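Local coordinates for uncharacterized protein (Listeria monocytogenes, PDB 3MAB) that is of unknown function but carries a TfoX C-terminal domain, a small all-helical module of the helix-hairpin-helix clan, and assembles here as a pair of subunits, at residues 7-10 / 11-14. The protein carries 2 engineered substitutions. Numbering follows the deposited sequence.
Sequences SELP and NIGK
Leu9 and Ile12 share a first torsion: CG of Leu9 (chi1 -56°) and CG1 of Ile12 (chi1 -53°) each stand beside their own backbone N, and from there Leu9 CD1 and Ile12 CD1 continue in extended form. With the turn bringing their backbones close, the two side chains run side by side in the same direction, and their ends meet where Leu9 CD1 lies 3.8 Å from Ile12 CD1. Ile12 CD1 also approaches the root of the leucine, 4.0 Å from Leu9 CB.

A type II beta turn from Leu9 to Ile12 brings them together, with Pro10 and Asn11 at its corners. Asn11 takes the positive phi (72°) that this turn requires at its third position. The closing bond, Ile12 N to Leu9 O, is nearly straight but weak at 3.3 Å. At the end of the turn, Ile12 comes back beside the preceding 3-10 segment, and Ile12 O receives a CA-H...O contact from Ser7 CA at 3.5 Å.

At the corner, the side-chain amide of Asn11 is held by its outer partners: OD1 accepts from Trp67 N, while ND2 donates to Ile65 O and, weakly, to Ala57 O. The turn is thus tied mainly to the chain just after helix 52-63, and weakly to that helix, while Pro10 packs on Ser53 of the second subunit.

Gly13 then occupies the N-cap position of helix 14-22. Both Leu9 and Ile12 rest on Leu31 of helix 28-46 and Ala61 of helix 52-63, with Ile12 also against Leu20 of helix 14-22.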
loop_
_atom_site.group_PDB
_atom_site.type_symbol
_atom_site.label_atom_id
_atom_site.label_comp_id
_atom_site.label_asym_id
_atom_site.label_seq_id
_atom_site.Cartn_x
_atom_site.Cartn_y
_atom_site.Cartn_z
ATOM N N SER B 7 -3.761 -5.188 8.388
ATOM C CA SER B 7 -2.308 -5.142 8.471
ATOM C C SER B 7 -1.645 -5.797 7.251
ATOM O O SER B 7 -0.429 -5.829 7.212
ATOM C CB SER B 7 -1.835 -5.815 9.756
ATOM O OG SER B 7 -2.186 -7.170 9.762
ATOM N N GLU B 8 -2.413 -6.363 6.310
ATOM C CA GLU B 8 -1.846 -6.801 5.024
ATOM C C GLU B 8 -1.909 -5.704 3.943
ATOM O O GLU B 8 -1.337 -5.869 2.867
ATOM C CB GLU B 8 -2.534 -8.037 4.482
ATOM C CG GLU B 8 -2.296 -9.272 5.360
ATOM C CD GLU B 8 -3.139 -10.470 4.965
ATOM O OE1 GLU B 8 -4.377 -10.325 4.914
ATOM O OE2 GLU B 8 -2.576 -11.591 4.787
ATOM N N LEU B 9 -2.607 -4.621 4.229
ATOM C CA LEU B 9 -2.639 -3.490 3.291
ATOM C C LEU B 9 -1.371 -2.670 3.362
ATOM O O LEU B 9 -0.712 -2.577 4.419
ATOM C CB LEU B 9 -3.772 -2.562 3.599
ATOM C CG LEU B 9 -5.158 -3.174 3.625
ATOM C CD1 LEU B 9 -6.170 -2.105 3.975
ATOM C CD2 LEU B 9 -5.586 -3.956 2.363
ATOM N N PRO B 10 -1.002 -2.035 2.228
ATOM C CA PRO B 10 0.207 -1.181 2.268
ATOM C C PRO B 10 0.132 -0.128 3.392
ATOM O O PRO B 10 -0.946 0.473 3.607
ATOM C CB PRO B 10 0.226 -0.507 0.891
ATOM C CG PRO B 10 -0.837 -1.176 0.114
ATOM C CD PRO B 10 -1.700 -1.974 0.937
ATOM N N ASN B 11 1.249 0.126 4.071
ATOM C CA ASN B 11 1.431 1.141 5.109
ATOM C C ASN B 11 0.780 0.905 6.443
ATOM O O ASN B 11 0.968 1.733 7.326
ATOM C CB ASN B 11 0.963 2.523 4.589
ATOM C CG ASN B 11 1.332 2.749 3.148
ATOM O OD1 ASN B 11 2.506 2.754 2.814
ATOM N ND2 ASN B 11 0.326 2.892 2.279
ATOM N N ILE B 12 -0.017 -0.141 6.584
ATOM C CA ILE B 12 -0.720 -0.393 7.844
ATOM C C ILE B 12 0.040 -1.346 8.730
ATOM O O ILE B 12 0.007 -2.534 8.464
ATOM C CB ILE B 12 -2.171 -0.871 7.609
ATOM C CG1 ILE B 12 -2.876 0.121 6.696
ATOM C CG2 ILE B 12 -2.886 -0.980 8.991
ATOM C CD1 ILE B 12 -4.377 -0.004 6.597
ATOM N N GLY B 13 0.713 -0.803 9.757
ATOM C CA GLY B 13 1.380 -1.597 10.780
ATOM C C GLY B 13 0.419 -2.120 11.807
ATOM O O GLY B 13 -0.761 -1.808 11.800
ATOM N N LYS B 14 0.945 -2.896 12.747
ATOM C CA LYS B 14 0.043 -3.606 13.641
ATOM C C LYS B 14 -0.668 -2.596 14.551
ATOM O O LYS B 14 -1.850 -2.726 14.818
ATOM C CB LYS B 14 0.789 -4.705 14.411
ATOM C CG LYS B 14 1.274 -5.851 13.515
ATOM C CD LYS B 14 2.427 -5.449 12.588
ATOM C CE LYS B 14 3.293 -6.621 12.172
ATOM N NZ LYS B 14 4.579 -6.156 11.558
#